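Local structure of protein-tyrosine-phosphatase PTP1 (Arabidopsis thaliana, 6KRW) at residues A[88-100]-A[271-283]. The protein dephosphorylates phosphotyrosine in proteins, among them the MAP kinase MPK6, and together with MKP1 modulates plant defence responses. Residues are numbered along the deposited sequence; the frame is centred on the assembly and turned at random.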
ATOM      1  N   GLY A  88     -10.533  15.510  11.530  1.00 21.57           N
ATOM      2  CA  GLY A  88     -10.057  15.174  10.183  1.00 21.46           C
ATOM      3  C   GLY A  88      -9.828  13.688   9.970  1.00 20.18           C
ATOM      4  O   GLY A  88      -9.028  13.338   9.095  1.00 22.19           O
ATOM      5  N   TYR A  89     -10.494  12.845  10.741  1.00 20.75           N
ATOM      6  CA  TYR A  89     -10.083  11.431  10.849  1.00 21.19           C
ATOM      7  C   TYR A  89     -10.438  10.624   9.584  1.00 20.99           C
ATOM      8  O   TYR A  89     -11.578  10.613   9.115  1.00 22.92           O
ATOM      9  CB  TYR A  89     -10.730  10.766  12.064  1.00 19.89           C
ATOM     10  CG  TYR A  89     -10.324   9.331  12.157  1.00 20.37           C
ATOM     11  CD1 TYR A  89      -9.042   8.982  12.524  1.00 18.88           C
ATOM     12  CD2 TYR A  89     -11.186   8.309  11.763  1.00 21.84           C
ATOM     13  CE1 TYR A  89      -8.626   7.664  12.550  1.00 19.18           C
ATOM     14  CE2 TYR A  89     -10.786   6.985  11.779  1.00 20.72           C
ATOM     15  CZ  TYR A  89      -9.497   6.654  12.154  1.00 18.60           C
ATOM     16  OH  TYR A  89      -9.047   5.377  12.180  1.00 20.58           O
ATOM     17  N   VAL A  90      -9.441   9.923   9.103  1.00 19.85           N
ATOM     18  CA  VAL A  90      -9.591   8.811   8.141  1.00 20.18           C
ATOM     19  C   VAL A  90      -8.658   7.693   8.585  1.00 20.26           C
ATOM     20  O   VAL A  90      -7.564   7.966   9.131  1.00 19.86           O
ATOM     21  CB  VAL A  90      -9.343   9.307   6.715  1.00 26.23           C
ATOM     22  CG1 VAL A  90      -8.020   9.973   6.536  1.00 26.05           C
ATOM     23  CG2 VAL A  90      -9.491   8.173   5.702  1.00 30.08           C
ATOM     24  N   ASN A  91      -9.062   6.445   8.404  1.00 20.36           N
ATOM     25  CA  ASN A  91      -8.232   5.284   8.779  1.00 17.94           C
ATOM     26  C   ASN A  91      -7.142   5.134   7.730  1.00 19.04           C
ATOM     27  O   ASN A  91      -7.317   4.379   6.756  1.00 21.79           O
ATOM     28  CB  ASN A  91      -9.073   4.052   9.023  1.00 17.83           C
ATOM     29  CG  ASN A  91      -8.274   2.951   9.674  1.00 19.31           C
ATOM     30  OD1 ASN A  91      -7.120   2.709   9.311  1.00 20.01           O
ATOM     31  ND2 ASN A  91      -8.898   2.261  10.620  1.00 19.58           N
ATOM     32  N   ALA A  92      -6.043   5.856   7.890  1.00 17.60           N
ATOM     33  CA  ALA A  92      -5.002   5.942   6.857  1.00 16.88           C
ATOM     34  C   ALA A  92      -3.715   6.397   7.529  1.00 15.17           C
ATOM     35  O   ALA A  92      -3.796   7.301   8.419  1.00 16.45           O
ATOM     36  CB  ALA A  92      -5.388   6.907   5.765  1.00 17.87           C
ATOM     37  N   SER A  93      -2.614   5.794   7.148  1.00 14.64           N
ATOM     38  CA  SER A  93      -1.288   6.013   7.769  1.00 14.31           C
ATOM     39  C   SER A  93      -0.267   6.395   6.719  1.00 14.51           C
ATOM     40  O   SER A  93      -0.219   5.773   5.640  1.00 16.08           O
ATOM     41  CB  SER A  93      -0.839   4.732   8.424  1.00 15.58           C
ATOM     42  OG  SER A  93      -1.756   4.284   9.385  1.00 16.59           O
ATOM     43  N   LEU A  94       0.570   7.387   6.971  1.00 14.26           N
ATOM     44  CA  LEU A  94       1.747   7.681   6.153  1.00 14.52           C
ATOM     45  C   LEU A  94       2.851   6.676   6.386  1.00 14.34           C
ATOM     46  O   LEU A  94       3.328   6.526   7.532  1.00 15.84           O
ATOM     47  CB  LEU A  94       2.283   9.072   6.438  1.00 15.90           C
ATOM     48  CG  LEU A  94       3.419   9.500   5.525  1.00 18.00           C
ATOM     49  CD1 LEU A  94       2.947   9.623   4.085  1.00 20.28           C
ATOM     50  CD2 LEU A  94       4.031  10.790   6.017  1.00 18.86           C
ATOM     51  N   ILE A  95       3.255   5.968   5.337  1.00 14.85           N
ATOM     52  CA  ILE A  95       4.379   5.026   5.367  1.00 14.82           C
ATOM     53  C   ILE A  95       5.505   5.665   4.609  1.00 15.92           C
ATOM     54  O   ILE A  95       5.413   5.856   3.393  1.00 17.02           O
ATOM     55  CB  ILE A  95       4.000   3.648   4.791  1.00 15.43           C
ATOM     56  CG1 ILE A  95       2.678   3.132   5.333  1.00 15.67           C
ATOM     57  CG2 ILE A  95       5.134   2.666   4.989  1.00 17.89           C
ATOM     58  CD1 ILE A  95       2.645   2.931   6.826  1.00 16.22           C
ATOM     59  N   LYS A  96       6.573   6.029   5.316  1.00 17.44           N
ATOM     60  CA  LYS A  96       7.685   6.794   4.734  1.00 18.01           C
ATOM     61  C   LYS A  96       8.966   6.320   5.404  1.00 18.32           C
ATOM     62  O   LYS A  96       9.068   6.424   6.620  1.00 22.42           O
ATOM     63  CB  LYS A  96       7.448   8.296   4.876  1.00 21.96           C
ATOM     64  CG  LYS A  96       8.530   9.185   4.303  1.00 27.00           C
ATOM     65  CD  LYS A  96       8.198  10.657   4.412  1.00 26.34           C
ATOM     66  CE  LYS A  96       9.242  11.516   3.734  1.00 30.05           C
ATOM     67  NZ  LYS A  96       8.942  12.965   3.854  1.00 34.83           N
ATOM     68  N   THR A  97       9.930   5.869   4.638  1.00 18.89           N
ATOM     69  CA  THR A  97      11.203   5.347   5.167  1.00 23.15           C
ATOM     70  C   THR A  97      12.326   6.352   4.904  1.00 26.22           C
ATOM     71  O   THR A  97      13.331   6.296   5.578  1.00 31.75           O
ATOM     72  CB  THR A  97      11.537   4.000   4.533  1.00 24.95           C
ATOM     73  OG1 THR A  97      11.713   4.218   3.124  1.00 25.48           O
ATOM     74  CG2 THR A  97      10.458   2.977   4.779  1.00 27.11           C
ATOM     75  N   SER A  98      12.182   7.207   3.915  1.00 25.62           N
ATOM     76  CA  SER A  98      13.318   7.964   3.340  1.00 29.04           C
ATOM     77  C   SER A  98      12.836   9.321   2.848  1.00 35.41           C
ATOM     78  O   SER A  98      11.652   9.469   2.571  1.00 35.56           O
ATOM     79  CB  SER A  98      14.002   7.251   2.196  1.00 44.38           C
ATOM     80  OG  SER A  98      13.991   5.832   2.293  1.00 43.73           O
ATOM     81  N   GLU A  99      13.742  10.292   2.746  1.00 45.64           N
ATOM     82  CA  GLU A  99      13.403  11.569   2.084  1.00 67.00           C
ATOM     83  C   GLU A  99      14.264  11.631   0.840  1.00 55.94           C
ATOM     84  O   GLU A  99      15.314  12.239   0.885  1.00 55.81           O
ATOM     85  CB  GLU A  99      13.652  12.795   2.954  1.00109.63           C
ATOM     86  CG  GLU A  99      13.254  14.073   2.239  1.00118.54           C
ATOM     87  CD  GLU A  99      11.762  14.142   1.968  1.00 88.00           C
ATOM     88  OE1 GLU A  99      11.359  14.296   0.802  1.00165.16           O
ATOM     89  OE2 GLU A  99      11.016  14.082   2.939  1.00102.48           O
ATOM     90  N   SER A 100      13.798  10.995  -0.214  1.00 49.68           N
ATOM     91  CA  SER A 100      14.528  10.855  -1.492  1.00 52.00           C
ATOM     92  C   SER A 100      13.523  10.999  -2.630  1.00 48.19           C
ATOM     93  O   SER A 100      12.432  10.402  -2.550  1.00 54.17           O
ATOM     94  CB  SER A 100      15.250   9.541  -1.560  1.00 46.71           C
ATOM     95  OG  SER A 100      15.718   9.311  -2.876  1.00 41.52           O
ATOM     96  N   VAL A 271      10.338  -4.145   7.975  1.00 16.58           N
ATOM     97  CA  VAL A 271       8.990  -4.490   8.482  1.00 17.73           C
ATOM     98  C   VAL A 271       8.797  -3.913   9.895  1.00 16.49           C
ATOM     99  O   VAL A 271       7.723  -3.446  10.198  1.00 16.51           O
ATOM    100  CB  VAL A 271       8.736  -6.002   8.393  1.00 17.69           C
ATOM    101  CG1 VAL A 271       7.434  -6.371   9.072  1.00 18.79           C
ATOM    102  CG2 VAL A 271       8.693  -6.456   6.927  1.00 19.55           C
ATOM    103  N   ALA A 272       9.844  -3.929  10.728  1.00 17.16           N
ATOM    104  CA  ALA A 272       9.698  -3.345  12.077  1.00 17.48           C
ATOM    105  C   ALA A 272       9.418  -1.839  11.952  1.00 16.25           C
ATOM    106  O   ALA A 272       8.603  -1.315  12.716  1.00 17.52           O
ATOM    107  CB  ALA A 272      10.971  -3.582  12.866  1.00 19.71           C
ATOM    108  N   LEU A 273      10.093  -1.165  11.011  1.00 16.67           N
ATOM    109  CA  LEU A 273       9.831   0.279  10.793  1.00 17.01           C
ATOM    110  C   LEU A 273       8.397   0.504  10.322  1.00 16.06           C
ATOM    111  O   LEU A 273       7.692   1.372  10.800  1.00 17.03           O
ATOM    112  CB  LEU A 273      10.832   0.842   9.811  1.00 19.32           C
ATOM    113  CG  LEU A 273      10.679   2.321   9.476  1.00 23.39           C
ATOM    114  CD1 LEU A 273      10.701   3.202  10.728  1.00 26.56           C
ATOM    115  CD2 LEU A 273      11.803   2.750   8.542  1.00 28.64           C
ATOM    116  N   PHE A 274       7.966  -0.349   9.386  1.00 15.32           N
ATOM    117  CA  PHE A 274       6.563  -0.235   8.930  1.00 15.67           C
ATOM    118  C   PHE A 274       5.594  -0.403  10.092  1.00 14.93           C
ATOM    119  O   PHE A 274       4.588   0.298  10.160  1.00 15.28           O
ATOM    120  CB  PHE A 274       6.244  -1.305   7.873  1.00 15.62           C
ATOM    121  CG  PHE A 274       6.759  -1.067   6.487  1.00 17.00           C
ATOM    122  CD1 PHE A 274       7.581  -0.002   6.157  1.00 17.32           C
ATOM    123  CD2 PHE A 274       6.378  -1.940   5.482  1.00 19.35           C
ATOM    124  CE1 PHE A 274       7.991   0.198   4.838  1.00 19.65           C
ATOM    125  CE2 PHE A 274       6.841  -1.754   4.187  1.00 20.40           C
ATOM    126  CZ  PHE A 274       7.602  -0.675   3.853  1.00 21.78           C
ATOM    127  N   ARG A 275       5.893  -1.343  10.986  1.00 16.02           N
ATOM    128  CA  ARG A 275       5.014  -1.590  12.154  1.00 16.92           C
ATOM    129  C   ARG A 275       5.015  -0.400  13.139  1.00 17.64           C
ATOM    130  O   ARG A 275       4.007  -0.177  13.760  1.00 18.08           O
ATOM    131  CB  ARG A 275       5.364  -2.927  12.797  1.00 17.09           C
ATOM    132  CG  ARG A 275       4.912  -4.113  11.965  1.00 17.64           C
ATOM    133  CD  ARG A 275       5.468  -5.393  12.513  1.00 17.87           C
ATOM    134  NE  ARG A 275       4.852  -6.514  11.827  1.00 17.09           N
ATOM    135  CZ  ARG A 275       4.767  -7.734  12.304  1.00 20.20           C
ATOM    136  NH1 ARG A 275       5.208  -8.037  13.508  1.00 21.76           N
ATOM    137  NH2 ARG A 275       4.198  -8.701  11.603  1.00 22.39           N
ATOM    138  N   LYS A 276       6.097   0.380  13.164  1.00 16.55           N
ATOM    139  CA  LYS A 276       6.115   1.626  13.969  1.00 17.00           C
ATOM    140  C   LYS A 276       5.256   2.687  13.297  1.00 16.92           C
ATOM    141  O   LYS A 276       4.890   3.685  13.933  1.00 17.74           O
ATOM    142  CB  LYS A 276       7.557   2.089  14.164  1.00 21.34           C
ATOM    143  CG  LYS A 276       8.389   1.207  15.080  1.00 30.79           C
ATOM    144  CD  LYS A 276       9.564   1.901  15.715  1.00 57.32           C
ATOM    145  CE  LYS A 276      10.403   2.736  14.764  1.00 69.72           C
ATOM    146  NZ  LYS A 276      11.802   2.870  15.259  1.00 76.38           N
ATOM    147  N   GLN A 277       4.864   2.445  12.020  1.00 15.03           N
ATOM    148  CA  GLN A 277       4.043   3.405  11.255  1.00 14.29           C
ATOM    149  C   GLN A 277       2.596   2.930  11.040  1.00 14.25           C
ATOM    150  O   GLN A 277       1.751   3.787  10.812  1.00 15.64           O
ATOM    151  CB  GLN A 277       4.732   3.740   9.924  1.00 15.11           C
ATOM    152  CG  GLN A 277       6.101   4.403  10.167  1.00 15.54           C
ATOM    153  CD  GLN A 277       6.862   4.783   8.921  1.00 17.50           C
ATOM    154  OE1 GLN A 277       6.347   4.719   7.819  1.00 23.44           O
ATOM    155  NE2 GLN A 277       8.069   5.291   9.059  1.00 22.09           N
ATOM    156  N   ARG A 278       2.343   1.639  11.161  1.00 14.67           N
ATOM    157  CA  ARG A 278       0.944   1.143  11.118  1.00 14.86           C
ATOM    158  C   ARG A 278       0.969  -0.241  11.760  1.00 14.75           C
ATOM    159  O   ARG A 278       1.752  -1.105  11.329  1.00 16.21           O
ATOM    160  CB  ARG A 278       0.351   1.116   9.696  1.00 15.11           C
ATOM    161  CG  ARG A 278      -1.136   0.821   9.691  1.00 16.54           C
ATOM    162  CD  ARG A 278      -1.649   1.019   8.251  1.00 15.80           C
ATOM    163  NE  ARG A 278      -3.039   0.609   8.016  1.00 16.54           N
ATOM    164  CZ  ARG A 278      -4.121   1.289   8.335  1.00 17.20           C
ATOM    165  NH1 ARG A 278      -4.036   2.472   8.937  1.00 17.54           N
ATOM    166  NH2 ARG A 278      -5.329   0.814   8.051  1.00 18.55           N
ATOM    167  N   ILE A 279       0.136  -0.432  12.766  1.00 15.75           N
ATOM    168  CA  ILE A 279       0.168  -1.682  13.555  1.00 17.55           C
ATOM    169  C   ILE A 279      -0.016  -2.892  12.635  1.00 17.02           C
ATOM    170  O   ILE A 279      -0.948  -2.883  11.779  1.00 18.78           O
ATOM    171  CB  ILE A 279      -0.863  -1.651  14.694  1.00 18.28           C
ATOM    172  CG1 ILE A 279      -0.647  -2.839  15.631  1.00 20.23           C
ATOM    173  CG2 ILE A 279      -2.281  -1.535  14.160  1.00 20.18           C
ATOM    174  CD1 ILE A 279      -1.393  -2.768  16.927  1.00 20.99           C
ATOM    175  N   GLY A 280       0.844  -3.878  12.797  1.00 17.47           N
ATOM    176  CA  GLY A 280       0.607  -5.212  12.201  1.00 18.89           C
ATOM    177  C   GLY A 280       0.959  -5.310  10.726  1.00 17.30           C
ATOM    178  O   GLY A 280       0.578  -6.318  10.087  1.00 20.31           O
ATOM    179  N   MET A 281       1.673  -4.365  10.151  1.00 16.86           N
ATOM    180  CA  MET A 281       2.069  -4.471   8.724  1.00 16.77           C
ATOM    181  C   MET A 281       2.813  -5.789   8.506  1.00 18.19           C
ATOM    182  O   MET A 281       3.713  -6.100   9.226  1.00 18.27           O
ATOM    183  CB  MET A 281       2.940  -3.275   8.322  1.00 17.38           C
ATOM    184  CG  MET A 281       2.177  -1.978   8.340  1.00 16.72           C
ATOM    185  SD  MET A 281       1.294  -1.634   6.797  0.96 17.84           S
ATOM    186  CE  MET A 281       2.630  -0.938   5.849  1.00 18.88           C
ATOM    187  N   VAL A 282       2.368  -6.546   7.463  1.00 17.86           N
ATOM    188  CA  VAL A 282       2.821  -7.926   7.112  1.00 19.03           C
ATOM    189  C   VAL A 282       2.241  -8.864   8.163  1.00 20.02           C
ATOM    190  O   VAL A 282       2.815  -9.012   9.253  1.00 20.85           O
ATOM    191  CB  VAL A 282       4.338  -8.097   6.897  1.00 19.39           C
ATOM    192  CG1 VAL A 282       4.654  -9.482   6.305  1.00 18.78           C
ATOM    193  CG2 VAL A 282       4.887  -7.025   5.991  1.00 18.71           C
ATOM    194  N   GLN A 283       1.115  -9.507   7.844  1.00 20.43           N
ATOM    195  CA  GLN A 283       0.338 -10.244   8.863  1.00 22.78           C
ATOM    196  C   GLN A 283       0.822 -11.672   9.100  1.00 23.10           C
ATOM    197  O   GLN A 283       0.674 -12.143  10.238  1.00 27.82           O
ATOM    198  CB  GLN A 283      -1.141 -10.188   8.515  1.00 23.23           C
ATOM    199  CG  GLN A 283      -1.756  -8.857   8.881  1.00 27.26           C
ATOM    200  CD  GLN A 283      -2.077  -8.894  10.348  1.00 31.13           C
ATOM    201  OE1 GLN A 283      -2.986  -9.605  10.773  1.00 34.06           O
ATOM    202  NE2 GLN A 283      -1.321  -8.125  11.124  1.00 29.89           N
TER
HETATM  203  O   HOH W   1      -0.467   4.983  11.662  1.00 15.55           O
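Asn91 OD1 is gripped by both end nitrogens of Arg278, with NH2 at 2.9 Å and NH1 at 3.1 Å from that one oxygen; amide and guanidinium planes stand 72° apart. Arg278 NH1 also donates to Ser93 OG (2.9 Å), and both acceptors lie near the guanidinium plane. Arginine suits this place because its chain, with CG anti to the backbone N (chi1 -171°) and extended to NE, runs past Ser93 to Asn91. Asn91 ND2 donates to Val68 O and Asn63 OD1, which should hold the amide in this orientation, while Arg278 NH2 also donates to Ala239 O. A water joins Ser93 OG to Gln277 O. Farther along, the Gln277 amide, donor and acceptor side by side, pairs with the Lys96 backbone: OE1 accepts from Lys96 N (2.8 Å), and NE2 donates to Lys96 O (2.9 Å) from above the carbonyl plane. On the apolar side, Ile95 CG2 makes a CH-pi contact over the Phe274 face, Thr97 CG2 meets the ring edge, and Ile95 CD1 reaches Met281 CE (4.0 Å). A leucine in place of Arg278 would probably leave Asn91 OD1, Ser93 OG and Ala239 O without their common donor. Helix 267-277 packs against edge strand 92-95, and Arg278, opening type II turn 278-281, ties that strand to the phosphate-binding loop of Cys237 in the classical tyrosine phosphatase fold.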